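Local coordinates for protein 4-hydroxythreonine-4-phosphate dehydrogenase (Legionella pneumophila subsp. pneumophila, PDB 6XMY) that probably catalyses the NAD(P)-dependent oxidation of 4-(phosphooxy)-L-threonine in pyridoxine 5'-phosphate biosynthesis, with a divalent metal ion as cofactor, at residues A[38-43]-A[78-83]; A[26-31]-A[55-60]; A[14-19]-A[100-105]; A[188-193]-A[286-291]; A[148-153]-A[184-189]. All blocks are in the same frame, centred on the assembly; numbering follows the deposited sequence. Where two conformers were deposited one is given.

In the fold
The five contacts fall into two groups. Interactions 1, 2 and 3 lie together round the parallel strands 12-15, 37-41, 74-79 and 58-61. Interactions 4 and 5 share helix 180-197, and their centres are about 6 Å apart. Interaction 3 touches both others of its group. Its Ser16 OG is 2.8 Å from Leu40 O of interaction 1, and Cys27 SG of interaction 2 lies 3.6 Å from Ser16 CB. Interactions 1 and 2 also meet directly, Ile39 on Cys27. Interactions 4 and 5 meet through neighbouring strands, with Leu288 N 2.8 Å from Val152 O. The centres of interactions 3 and 4 are about 22 Å apart. Gly17 of interaction 3 is about 7 Å from the nearest atom of the bound NAD.

Interaction 1: A[38-43]-A[78-83]; sequences VILGDL and WPVPCA
Leu40 and Trp78 lie side by side and point the same way from neighbouring parallel strands. The Leu40 methyl CD2 is 3.7 Å from Trp78 CG and meets the indole obliquely. Trp78 CG stands anti to the backbone N (chi1 -178°), and the far end of the indole leads away from strand 37-41. The same CD2 also approaches Val80 CG2, at 4.2 Å. Two residues before Leu40, Val38 crosses Trp78 at a slant and brings CG1 to the Trp78 CB. On the face of Leu40 and Trp78 lies helix 96-111, where Leu105 and Leu109 touch Trp78 and Leu102 touches Val80.

The backbones hold the strands in register. Trp78 N donates to Ile39 O at 2.8 Å. The return bond, from Gly41 N to Trp78 O, is weak. Val80 N then reaches Gly41 O at 3.0 Å, from well above the carbonyl plane. Pro79 has no N-H to give, but its CA makes a CH...O contact with the same Gly41 O.

Beyond the strands, Asp42 takes over. Its CG is anti to the backbone N (chi1 179°). The anti lone pair of Asp42 OD2 accepts from Cys82 N at 2.8 Å, and the Cys82 SG packs on Asp42 CB. The other oxygen, OD1, accepts from Leu45 N. One carboxylate thus holds Cys82 N and, as N-cap, the first turn of helix 43-52. The parallel strands 37-41 and 74-79, covered by helix 96-111, belong to the alpha/beta architecture of PdxA.

Interaction 2: A[26-31]-A[55-60]; sequences LCLALA and LSIKFL
Leu28 and Ala31 of segment 26-31 pack on Leu55, Ile57 and Phe59. The contact is wholly apolar, with no hydrogen bond between the segments.

The aliphatic part centres on Ile57. Its CG1 is anti to the carbonyl carbon (chi1 -64°), and the chain runs on to place CD1 between two partners. Ile57 CD1 lies 3.8 Å from Leu28 CD2 and equally close to Ala31 CB. The Leu28 and Ile57 side chains cross at about a right angle. Ile57 CG2 also touches Ala31 CB, so both branches of the isoleucine grip the alanine methyl. At one side, Leu55 CD1 approaches Leu28 CB at 4.0 Å.

In the aromatic part, Leu28 CD2 comes to the edge of the Phe59 ring, in its plane, by CZ and 3.8 Å from CE1. One face of this ring is met by Ile57 CG2, near the rim.

Around them, Leu46, Arg49 and Ala50 of helix 43-52 touch Leu28, and Leu75 of strand 74-79 touches Leu28 and Ile57. Away from the annotated sites, the contact joins segment 26-31 to strand 58-61, outermost in this chain, and the loop leading into it, in the layered helix-and-sheet packing typical of alpha/beta folds.

Interaction 3: A[14-19]-A[100-105]; sequences ISSGEP and MELLTL
Ser15 and Leu102 meet where helix 96-111 packs over the end of strand 12-15. The strand is one of the parallel set of this alpha/beta fold, and the contact lies at its C-terminal end. It is buried, and no hydrogen bond joins the two segments.

The van der Waals part is carried by Leu102. Its CB lies 3.7 Å from Ser15 OG. Its CG is anti to the carbonyl carbon (chi1 -54°), and its methyl CD1 comes over the turn, 3.6 Å from Gly17 N and 3.7 Å from Gly17 O. The positive phi of Gly17 (75°) favours glycine. Gly17 also lies beside Val123, a residue of the NAD site. Ser16 OG touches the same Leu102 methyl. Leu103 adds CD1 against Ser15 OG and also touches His138 and Phe141 of helix 138-145. His138 is predicted to bind substrate, so the leucine lies beside that predicted site.

The polar part lies within each segment or next to it. Ser16 OG is hydrogen-bonded to Leu40 O of the neighbouring strand, which ties the turn to strand 37-41. In the helix, Met100 O accepts from Thr104 N and also from Thr104 OG1, at 2.8 Å, from opposite faces of its carbonyl plane. In the turn, Gly17 N makes a weak hydrogen bond to Ser15 OG, with 3.3 Å between the two atoms.

Interaction 4: A[188-193]-A[286-291]; sequences QQLHHS and ITLGLP. With SO4 (sulfate ion), chain J.
Gln189 reaches Leu288 and Gly289 through two torsions: CG is anti to the backbone N (chi1 -180°), and the chain then bends at chi2 (61°). The bend brings CD to Gly289. Gln189 OE1 and CD are each 3.5 Å from Gly289 CA. Leu288 CG is anti to the carbonyl carbon (chi1 -47°), and from it the two methyls meet the helix.

The amide is held from its own helix. Gln189 NE2 donates to Ser193 OG at 2.9 Å, with the hydroxyl oxygen almost exactly in the amide plane. That oxygen also packs on Leu288, 3.6 Å from its CB. Leu288 CD1 and CD2 both touch Ser193 CB. CD1 goes on to Leu190 CD1 at 4.0 Å, where the two leucines slant across each other.

Helix 180-197 here covers strands 284-288 and 152-156, a helical layer of the alpha/beta fold. The axes of 188-193 and 286-288 approach to 9.7 Å. Val152 of strand 152-156 touches both Gln189 and Leu288. Leu190 also touches Met154, Ala262 and Val264. Just after the strand, Gly289 has a positive phi, and a CB there would crowd Gln189 OE1 and the preceding carbonyl oxygen.

Away from the strand, the helix binds a sulfate ion, probably from the crystallisation liquor. His192 ND1 donates to sulfate O1 at 2.7 Å, in the ring plane and nearly straight. His191 lies obliquely by sulfate O2, and His196 NE2 gives the ion a further hydrogen bond.

Interaction 5: A[148-153]-A[184-189]; sequences VETVVM and IKVIQQ
Val152 and Val186 form the tight part of this contact, where strand 152-156 and the loop before it lie under helix 180-197. The two belong to the sheet and a helical layer of the alpha/beta fold. Val152 CG2 is 3.6 Å from Val186 O and 3.9 Å from Val186 CG1, and the two side chains cross at a slant. The same CG2 touches Gln189 CB at 3.8 Å, where the two chains slide past each other in opposite directions. Leu288 of the adjacent strand also packs on Val152.

Thr150 marks the change to the looser side. Its OG1 is anti to the carbonyl carbon (chi1 -53°), which leaves CG2 anti to the backbone N, facing the helix backbone at Lys185 and Val186. OG1 lies 3.6 Å from Lys185 CB, with the two chains at about a right angle.

Further out, Glu149 is exposed. Lys185, extended beyond CG, meets it: NZ and Glu149 OE2 form a salt bridge of 2.9 Å, with the nitrogen above the carboxylate plane. Back toward Gln189, whose NE2 is bonded to Ser193 OG, a water joins the segments, donating to Thr150 O at 2.8 Å and to Gln189 OE1 at 2.6 Å.

Interaction 1: A[38-43]-A[78-83]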
# COMPACT_ATOMS: atom_id res chain seq x y z
N VAL A 38 -9.31 7.73 12.42
CA VAL A 38 -10.49 8.45 11.97
C VAL A 38 -10.80 7.93 10.57
O VAL A 38 -9.90 7.86 9.73
CB VAL A 38 -10.23 9.97 11.93
CG1 VAL A 38 -11.39 10.70 11.24
CG2 VAL A 38 -10.02 10.50 13.36
N ILE A 39 -12.05 7.53 10.34
CA ILE A 39 -12.44 6.87 9.10
C ILE A 39 -13.01 7.89 8.13
O ILE A 39 -13.97 8.59 8.46
CB ILE A 39 -13.50 5.77 9.35
CG1 ILE A 39 -13.07 4.85 10.50
CG2 ILE A 39 -13.79 5.01 8.07
CD1 ILE A 39 -11.70 4.22 10.34
N LEU A 40 -12.46 7.94 6.92
CA LEU A 40 -13.04 8.70 5.83
C LEU A 40 -14.04 7.81 5.11
O LEU A 40 -13.65 6.79 4.54
CB LEU A 40 -11.97 9.08 4.82
CG LEU A 40 -11.07 10.26 5.08
CD1 LEU A 40 -10.02 10.25 3.99
CD2 LEU A 40 -11.87 11.58 5.09
N GLY A 41 -15.31 8.20 5.11
CA GLY A 41 -16.31 7.40 4.43
C GLY A 41 -17.69 7.93 4.72
O GLY A 41 -17.88 8.84 5.53
N ASP A 42 -18.66 7.33 4.04
CA ASP A 42 -20.05 7.71 4.20
C ASP A 42 -20.57 7.16 5.53
O ASP A 42 -20.50 5.96 5.78
CB ASP A 42 -20.83 7.17 3.00
CG ASP A 42 -22.31 7.48 3.05
OD1 ASP A 42 -22.95 7.12 4.05
OD2 ASP A 42 -22.83 8.07 2.08
N LEU A 43 -21.08 8.05 6.39
CA LEU A 43 -21.48 7.61 7.72
C LEU A 43 -22.68 6.67 7.67
O LEU A 43 -22.73 5.67 8.40
CB LEU A 43 -21.76 8.83 8.61
CG LEU A 43 -22.23 8.53 10.03
CD1 LEU A 43 -21.20 7.72 10.79
CD2 LEU A 43 -22.52 9.84 10.76
N TRP A 78 -14.99 10.93 9.55
CA TRP A 78 -15.04 12.16 8.76
C TRP A 78 -16.01 11.87 7.62
O TRP A 78 -15.63 11.22 6.64
CB TRP A 78 -13.65 12.52 8.22
CG TRP A 78 -13.62 13.82 7.43
CD1 TRP A 78 -14.35 14.11 6.31
CD2 TRP A 78 -12.83 14.98 7.71
NE1 TRP A 78 -14.06 15.38 5.87
CE2 TRP A 78 -13.14 15.94 6.72
CE3 TRP A 78 -11.90 15.31 8.70
CZ2 TRP A 78 -12.54 17.21 6.68
CZ3 TRP A 78 -11.30 16.58 8.67
CH2 TRP A 78 -11.63 17.51 7.66
N PRO A 79 -17.26 12.32 7.70
CA PRO A 79 -18.25 11.88 6.71
C PRO A 79 -17.98 12.45 5.33
O PRO A 79 -17.65 13.62 5.15
CB PRO A 79 -19.57 12.43 7.29
CG PRO A 79 -19.30 12.55 8.77
CD PRO A 79 -17.88 13.05 8.81
N VAL A 80 -18.13 11.58 4.33
CA VAL A 80 -18.06 11.93 2.92
C VAL A 80 -19.21 11.18 2.26
O VAL A 80 -19.28 9.96 2.38
CB VAL A 80 -16.73 11.50 2.28
CG1 VAL A 80 -16.68 11.93 0.82
CG2 VAL A 80 -15.53 12.05 3.06
N PRO A 81 -20.12 11.84 1.55
CA PRO A 81 -21.35 11.16 1.11
C PRO A 81 -21.18 10.41 -0.21
O PRO A 81 -20.67 10.95 -1.19
CB PRO A 81 -22.34 12.32 0.94
CG PRO A 81 -21.46 13.51 0.59
CD PRO A 81 -20.17 13.30 1.35
N CYS A 82 -21.63 9.15 -0.23
CA CYS A 82 -21.75 8.44 -1.49
C CYS A 82 -22.79 9.13 -2.38
O CYS A 82 -23.74 9.74 -1.89
CB CYS A 82 -22.21 6.99 -1.26
SG CYS A 82 -21.00 5.95 -0.44
N ALA A 83 -22.58 9.05 -3.69
CA ALA A 83 -23.58 9.60 -4.61
C ALA A 83 -24.86 8.78 -4.60
O ALA A 83 -25.96 9.34 -4.80
CB ALA A 83 -23.02 9.66 -6.03

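Interaction 2: A[26-31]-A[55-60]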
# COMPACT_ATOMS: atom_id res chain seq x y z
N LEU A 26 -13.66 -3.58 7.14
CA LEU A 26 -12.37 -3.54 7.81
C LEU A 26 -12.23 -2.32 8.71
O LEU A 26 -11.63 -2.41 9.78
CB LEU A 26 -11.25 -3.57 6.77
CG LEU A 26 -11.19 -4.89 5.98
CD1 LEU A 26 -10.20 -4.80 4.83
CD2 LEU A 26 -10.83 -6.02 6.93
N CYS A 27 -12.78 -1.18 8.28
CA CYS A 27 -12.76 -0.00 9.14
C CYS A 27 -13.60 -0.23 10.39
O CYS A 27 -13.21 0.19 11.49
CB CYS A 27 -13.25 1.21 8.36
SG CYS A 27 -12.13 1.70 7.03
N LEU A 28 -14.75 -0.90 10.25
CA LEU A 28 -15.58 -1.20 11.40
C LEU A 28 -14.86 -2.10 12.39
O LEU A 28 -15.05 -1.98 13.60
CB LEU A 28 -16.91 -1.81 10.96
CG LEU A 28 -17.79 -0.90 10.09
CD1 LEU A 28 -18.98 -1.66 9.53
CD2 LEU A 28 -18.27 0.33 10.87
N ALA A 29 -14.00 -3.00 11.89
CA ALA A 29 -13.19 -3.84 12.77
C ALA A 29 -12.27 -3.02 13.67
O ALA A 29 -11.87 -3.51 14.74
CB ALA A 29 -12.37 -4.84 11.95
N LEU A 30 -11.92 -1.81 13.27
CA LEU A 30 -11.07 -0.96 14.10
C LEU A 30 -11.82 -0.41 15.30
O LEU A 30 -11.18 0.12 16.22
CB LEU A 30 -10.50 0.18 13.26
CG LEU A 30 -9.65 -0.31 12.07
CD1 LEU A 30 -9.22 0.84 11.17
CD2 LEU A 30 -8.43 -1.11 12.54
N ALA A 31 -13.16 -0.51 15.32
CA ALA A 31 -13.93 0.09 16.41
C ALA A 31 -13.59 -0.54 17.75
O ALA A 31 -13.67 0.13 18.79
CB ALA A 31 -15.43 -0.04 16.13
N LEU A 55 -22.91 -5.75 14.31
CA LEU A 55 -21.95 -5.10 15.19
C LEU A 55 -22.62 -3.94 15.92
O LEU A 55 -23.43 -3.21 15.33
CB LEU A 55 -20.79 -4.53 14.37
CG LEU A 55 -19.90 -5.54 13.63
CD1 LEU A 55 -18.86 -4.81 12.79
CD2 LEU A 55 -19.23 -6.49 14.62
N SER A 56 -22.29 -3.79 17.20
CA SER A 56 -22.78 -2.68 18.01
C SER A 56 -21.64 -1.67 18.16
O SER A 56 -20.71 -1.89 18.94
CB SER A 56 -23.26 -3.18 19.37
OG SER A 56 -24.38 -4.04 19.23
N ILE A 57 -21.72 -0.58 17.41
CA ILE A 57 -20.68 0.45 17.39
C ILE A 57 -21.34 1.79 17.63
O ILE A 57 -22.42 2.07 17.10
CB ILE A 57 -19.95 0.46 16.03
CG1 ILE A 57 -19.22 -0.86 15.80
CG2 ILE A 57 -18.98 1.63 15.93
CD1 ILE A 57 -18.71 -1.05 14.40
N LYS A 58 -20.68 2.63 18.42
CA LYS A 58 -21.11 4.01 18.61
C LYS A 58 -20.26 4.91 17.73
O LYS A 58 -19.03 4.93 17.85
CB LYS A 58 -21.02 4.42 20.07
CG LYS A 58 -22.04 3.68 20.95
CD LYS A 58 -21.80 3.94 22.42
CE LYS A 58 -22.66 3.04 23.28
NZ LYS A 58 -24.10 3.18 22.97
N PHE A 59 -20.90 5.65 16.85
CA PHE A 59 -20.20 6.48 15.88
C PHE A 59 -20.13 7.92 16.36
O PHE A 59 -21.13 8.48 16.83
CB PHE A 59 -20.90 6.43 14.53
CG PHE A 59 -20.88 5.07 13.89
CD1 PHE A 59 -19.82 4.70 13.08
CD2 PHE A 59 -21.90 4.17 14.11
CE1 PHE A 59 -19.79 3.44 12.49
CE2 PHE A 59 -21.88 2.91 13.53
CZ PHE A 59 -20.82 2.55 12.72
N LEU A 60 -18.95 8.52 16.23
CA LEU A 60 -18.76 9.93 16.51
C LEU A 60 -18.32 10.63 15.23
O LEU A 60 -17.53 10.09 14.47
CB LEU A 60 -17.66 10.12 17.57
CG LEU A 60 -17.92 9.53 18.95
CD1 LEU A 60 -16.65 9.52 19.78
CD2 LEU A 60 -19.02 10.30 19.66

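Interaction 3: A[14-19]-A[100-105]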
# COMPACT_ATOMS: atom_id res chain seq x y z
N ILE A 14 -8.04 6.91 7.83
CA ILE A 14 -8.25 5.66 7.10
C ILE A 14 -9.23 5.92 5.98
O ILE A 14 -10.40 6.25 6.24
CB ILE A 14 -8.78 4.54 8.02
CG1 ILE A 14 -8.10 4.55 9.39
CG2 ILE A 14 -8.68 3.17 7.32
CD1 ILE A 14 -6.62 4.37 9.37
N SER A 15 -8.79 5.78 4.73
CA SER A 15 -9.75 5.77 3.63
C SER A 15 -10.48 4.44 3.60
O SER A 15 -9.85 3.38 3.47
CB SER A 15 -9.05 5.99 2.29
OG SER A 15 -9.93 5.59 1.25
N SER A 16 -11.80 4.47 3.73
CA SER A 16 -12.58 3.25 3.74
C SER A 16 -12.75 2.60 2.36
O SER A 16 -13.32 1.51 2.28
CB SER A 16 -13.93 3.48 4.44
OG SER A 16 -14.74 4.39 3.73
N GLY A 17 -12.28 3.24 1.28
CA GLY A 17 -12.13 2.55 0.01
C GLY A 17 -13.44 2.31 -0.73
O GLY A 17 -14.42 3.04 -0.58
N GLU A 18 -13.43 1.28 -1.58
CA GLU A 18 -14.59 0.94 -2.38
C GLU A 18 -15.77 0.57 -1.48
O GLU A 18 -15.65 -0.37 -0.69
CB GLU A 18 -14.24 -0.21 -3.33
CG GLU A 18 -15.44 -0.90 -3.95
CD GLU A 18 -16.38 0.04 -4.66
OE1 GLU A 18 -17.60 -0.08 -4.44
OE2 GLU A 18 -15.92 0.90 -5.43
N PRO A 19 -16.88 1.31 -1.52
CA PRO A 19 -17.91 1.12 -0.49
C PRO A 19 -18.63 -0.21 -0.58
O PRO A 19 -19.12 -0.69 0.45
CB PRO A 19 -18.86 2.30 -0.73
CG PRO A 19 -18.63 2.70 -2.15
CD PRO A 19 -17.18 2.44 -2.41
N MET A 100 -12.71 8.42 -5.21
CA MET A 100 -11.63 9.36 -5.52
C MET A 100 -11.63 10.53 -4.55
O MET A 100 -10.56 11.07 -4.26
CB MET A 100 -11.71 9.83 -6.96
CG MET A 100 -11.52 8.72 -7.99
SD MET A 100 -10.05 7.69 -7.75
CE MET A 100 -8.78 8.92 -7.88
N GLU A 101 -12.80 10.92 -4.04
CA GLU A 101 -12.85 11.99 -3.04
C GLU A 101 -12.17 11.55 -1.74
O GLU A 101 -11.46 12.34 -1.12
CB GLU A 101 -14.28 12.43 -2.77
CG GLU A 101 -14.36 13.74 -1.98
CD GLU A 101 -13.89 14.94 -2.78
OE1 GLU A 101 -14.04 14.92 -4.02
OE2 GLU A 101 -13.34 15.88 -2.17
N LEU A 102 -12.37 10.30 -1.34
CA LEU A 102 -11.66 9.79 -0.17
C LEU A 102 -10.15 9.88 -0.36
O LEU A 102 -9.43 10.29 0.55
CB LEU A 102 -12.05 8.33 0.09
CG LEU A 102 -13.53 7.96 0.24
CD1 LEU A 102 -13.66 6.47 0.57
CD2 LEU A 102 -14.22 8.81 1.30
N LEU A 103 -9.66 9.50 -1.54
CA LEU A 103 -8.22 9.55 -1.80
C LEU A 103 -7.71 10.99 -1.81
O LEU A 103 -6.64 11.29 -1.26
CB LEU A 103 -7.90 8.88 -3.14
CG LEU A 103 -7.60 7.38 -3.14
CD1 LEU A 103 -8.59 6.60 -2.31
CD2 LEU A 103 -7.54 6.84 -4.56
N THR A 104 -8.46 11.89 -2.46
CA THR A 104 -8.02 13.28 -2.60
C THR A 104 -8.08 13.98 -1.26
O THR A 104 -7.12 14.65 -0.85
CB THR A 104 -8.92 13.99 -3.62
OG1 THR A 104 -8.89 13.28 -4.87
CG2 THR A 104 -8.46 15.44 -3.84
N LEU A 105 -9.18 13.81 -0.54
CA LEU A 105 -9.29 14.40 0.79
C LEU A 105 -8.26 13.80 1.75
O LEU A 105 -7.63 14.53 2.52
CB LEU A 105 -10.71 14.21 1.30
CG LEU A 105 -11.23 14.98 2.49
CD1 LEU A 105 -10.99 16.49 2.35
CD2 LEU A 105 -12.71 14.65 2.62

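Interaction 4: A[188-193]-A[286-291]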
# COMPACT_ATOMS: atom_id res chain seq x y z
N GLN A 188 17.35 3.83 -5.10
CA GLN A 188 17.75 4.94 -4.24
C GLN A 188 16.66 5.25 -3.21
O GLN A 188 16.94 5.41 -2.02
CB GLN A 188 18.03 6.19 -5.08
CG GLN A 188 19.38 6.22 -5.78
CD GLN A 188 19.50 7.37 -6.77
OE1 GLN A 188 18.51 8.00 -7.13
NE2 GLN A 188 20.72 7.65 -7.20
N GLN A 189 15.40 5.29 -3.66
CA GLN A 189 14.31 5.55 -2.73
C GLN A 189 14.17 4.43 -1.71
O GLN A 189 14.00 4.68 -0.51
CB GLN A 189 13.00 5.76 -3.49
CG GLN A 189 11.83 6.04 -2.56
CD GLN A 189 12.02 7.31 -1.75
OE1 GLN A 189 12.15 8.39 -2.31
NE2 GLN A 189 12.04 7.17 -0.43
N LEU A 190 14.23 3.17 -2.18
CA LEU A 190 14.15 2.04 -1.27
C LEU A 190 15.25 2.10 -0.21
O LEU A 190 15.00 1.94 0.98
CB LEU A 190 14.26 0.73 -2.07
CG LEU A 190 14.33 -0.54 -1.22
CD1 LEU A 190 13.08 -0.69 -0.36
CD2 LEU A 190 14.53 -1.77 -2.11
N HIS A 191 16.49 2.34 -0.65
CA HIS A 191 17.61 2.41 0.29
C HIS A 191 17.39 3.52 1.31
O HIS A 191 17.58 3.32 2.52
CB HIS A 191 18.90 2.64 -0.50
CG HIS A 191 20.10 2.91 0.34
ND1 HIS A 191 20.42 4.18 0.78
CD2 HIS A 191 21.07 2.10 0.82
CE1 HIS A 191 21.53 4.13 1.49
NE2 HIS A 191 21.94 2.88 1.54
N HIS A 192 16.97 4.69 0.84
CA HIS A 192 16.75 5.82 1.74
C HIS A 192 15.69 5.50 2.77
O HIS A 192 15.86 5.81 3.96
CB HIS A 192 16.35 7.05 0.93
CG HIS A 192 16.07 8.25 1.78
ND1 HIS A 192 17.07 9.07 2.27
CD2 HIS A 192 14.90 8.76 2.25
CE1 HIS A 192 16.53 10.04 2.99
NE2 HIS A 192 15.22 9.87 2.99
N SER A 193 14.59 4.90 2.35
CA SER A 193 13.51 4.59 3.27
C SER A 193 13.91 3.53 4.28
O SER A 193 13.58 3.63 5.47
CB SER A 193 12.26 4.16 2.51
OG SER A 193 11.74 5.24 1.76
N ILE A 286 3.24 -0.43 1.59
CA ILE A 286 3.65 0.91 2.00
C ILE A 286 4.23 1.63 0.79
O ILE A 286 5.03 1.05 0.04
CB ILE A 286 4.63 0.89 3.18
CG1 ILE A 286 5.03 2.31 3.55
CG2 ILE A 286 5.85 0.06 2.88
CD1 ILE A 286 5.73 2.38 4.81
N THR A 287 3.81 2.88 0.59
CA THR A 287 4.33 3.69 -0.51
C THR A 287 5.51 4.51 0.00
O THR A 287 5.38 5.26 0.98
CB THR A 287 3.25 4.62 -1.06
OG1 THR A 287 2.13 3.85 -1.50
CG2 THR A 287 3.81 5.42 -2.22
N LEU A 288 6.65 4.37 -0.66
CA LEU A 288 7.86 5.10 -0.30
C LEU A 288 8.04 6.29 -1.24
O LEU A 288 7.84 6.17 -2.45
CB LEU A 288 9.08 4.19 -0.43
CG LEU A 288 8.93 2.82 0.22
CD1 LEU A 288 10.20 2.01 -0.03
CD2 LEU A 288 8.60 2.92 1.71
N GLY A 289 8.44 7.43 -0.67
CA GLY A 289 8.79 8.59 -1.47
C GLY A 289 7.80 9.74 -1.45
O GLY A 289 8.05 10.76 -2.10
N LEU A 290 6.67 9.60 -0.76
CA LEU A 290 5.74 10.72 -0.64
C LEU A 290 6.12 11.59 0.55
O LEU A 290 6.84 11.14 1.45
CB LEU A 290 4.34 10.17 -0.39
CG LEU A 290 3.74 9.22 -1.42
CD1 LEU A 290 2.43 8.70 -0.88
CD2 LEU A 290 3.55 9.91 -2.77
N PRO A 291 5.63 12.83 0.61
CA PRO A 291 5.84 13.65 1.81
C PRO A 291 4.93 13.28 2.97
O PRO A 291 5.03 13.91 4.03
CB PRO A 291 5.55 15.07 1.31
CG PRO A 291 4.64 14.90 0.19
CD PRO A 291 4.98 13.58 -0.47
S SO4 J . 20.67 8.12 2.38
O1 SO4 J . 19.68 8.94 1.68
O2 SO4 J . 20.05 6.87 2.80
O3 SO4 J . 21.15 8.84 3.56
O4 SO4 J . 21.79 7.84 1.49

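Interaction 5: A[148-153]-A[184-189]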
# COMPACT_ATOMS: atom_id res chain seq x y z
N VAL A 148 5.52 13.90 -7.21
CA VAL A 148 6.75 13.15 -6.97
C VAL A 148 7.03 12.29 -8.20
O VAL A 148 6.16 11.55 -8.66
CB VAL A 148 6.62 12.28 -5.71
CG1 VAL A 148 7.87 11.45 -5.50
CG2 VAL A 148 6.36 13.16 -4.49
N GLU A 149 8.26 12.38 -8.72
CA GLU A 149 8.60 11.62 -9.92
C GLU A 149 8.68 10.13 -9.64
O GLU A 149 8.15 9.31 -10.40
CB GLU A 149 9.90 12.13 -10.53
CG GLU A 149 10.44 11.22 -11.63
CD GLU A 149 11.60 11.83 -12.37
OE1 GLU A 149 11.38 12.36 -13.48
OE2 GLU A 149 12.74 11.78 -11.85
N THR A 150 9.35 9.74 -8.56
CA THR A 150 9.58 8.33 -8.25
C THR A 150 9.02 8.01 -6.87
O THR A 150 9.51 8.52 -5.86
CB THR A 150 11.06 7.97 -8.30
OG1 THR A 150 11.61 8.38 -9.56
CG2 THR A 150 11.25 6.46 -8.13
N VAL A 151 7.99 7.17 -6.84
CA VAL A 151 7.55 6.53 -5.62
C VAL A 151 7.76 5.03 -5.80
O VAL A 151 7.94 4.54 -6.92
CB VAL A 151 6.08 6.83 -5.29
CG1 VAL A 151 5.87 8.33 -5.15
CG2 VAL A 151 5.18 6.25 -6.35
N VAL A 152 7.76 4.31 -4.69
CA VAL A 152 8.03 2.88 -4.72
C VAL A 152 6.96 2.16 -3.92
O VAL A 152 6.69 2.52 -2.77
CB VAL A 152 9.43 2.55 -4.15
CG1 VAL A 152 9.64 1.03 -4.17
CG2 VAL A 152 10.52 3.27 -4.93
N MET A 153 6.36 1.15 -4.53
CA MET A 153 5.46 0.25 -3.83
C MET A 153 6.28 -0.86 -3.20
O MET A 153 7.02 -1.57 -3.89
CB MET A 153 4.44 -0.37 -4.79
CG MET A 153 3.64 -1.51 -4.17
SD MET A 153 2.54 -2.37 -5.31
CE MET A 153 1.55 -1.00 -5.90
N ILE A 184 17.66 2.70 -10.85
CA ILE A 184 18.46 3.51 -9.93
C ILE A 184 17.56 4.33 -9.01
O ILE A 184 17.75 4.35 -7.79
CB ILE A 184 19.43 4.40 -10.72
CG1 ILE A 184 20.50 3.54 -11.39
CG2 ILE A 184 20.06 5.45 -9.80
CD1 ILE A 184 21.19 4.23 -12.55
N LYS A 185 16.56 5.01 -9.58
CA LYS A 185 15.73 5.89 -8.78
C LYS A 185 14.88 5.10 -7.79
O LYS A 185 14.70 5.52 -6.64
CB LYS A 185 14.85 6.74 -9.70
CG LYS A 185 15.65 7.81 -10.42
CD LYS A 185 14.81 8.50 -11.48
CE LYS A 185 15.61 9.59 -12.17
NZ LYS A 185 14.83 10.26 -13.24
N VAL A 186 14.35 3.96 -8.23
CA VAL A 186 13.58 3.10 -7.34
C VAL A 186 14.44 2.61 -6.18
O VAL A 186 14.04 2.67 -5.01
CB VAL A 186 12.98 1.92 -8.13
CG1 VAL A 186 12.54 0.81 -7.18
CG2 VAL A 186 11.82 2.41 -8.97
N ILE A 187 15.64 2.10 -6.50
CA ILE A 187 16.48 1.54 -5.45
C ILE A 187 17.07 2.63 -4.55
O ILE A 187 17.24 2.42 -3.34
CB ILE A 187 17.50 0.54 -6.02
CG1 ILE A 187 16.75 -0.63 -6.66
CG2 ILE A 187 18.43 0.03 -4.92
CD1 ILE A 187 17.64 -1.71 -7.27
N GLN A 188 17.35 3.83 -5.10
CA GLN A 188 17.75 4.94 -4.24
C GLN A 188 16.66 5.25 -3.21
O GLN A 188 16.94 5.41 -2.02
CB GLN A 188 18.03 6.19 -5.08
CG GLN A 188 19.38 6.22 -5.78
CD GLN A 188 19.50 7.37 -6.77
OE1 GLN A 188 18.51 8.00 -7.13
NE2 GLN A 188 20.72 7.65 -7.20
N GLN A 189 15.40 5.29 -3.66
CA GLN A 189 14.31 5.55 -2.73
C GLN A 189 14.17 4.43 -1.71
O GLN A 189 14.00 4.68 -0.51
CB GLN A 189 13.00 5.76 -3.49
CG GLN A 189 11.83 6.04 -2.56
CD GLN A 189 12.02 7.31 -1.75
OE1 GLN A 189 12.15 8.39 -2.31
NE2 GLN A 189 12.04 7.17 -0.43
O HOH W 1 12.06 9.01 -4.85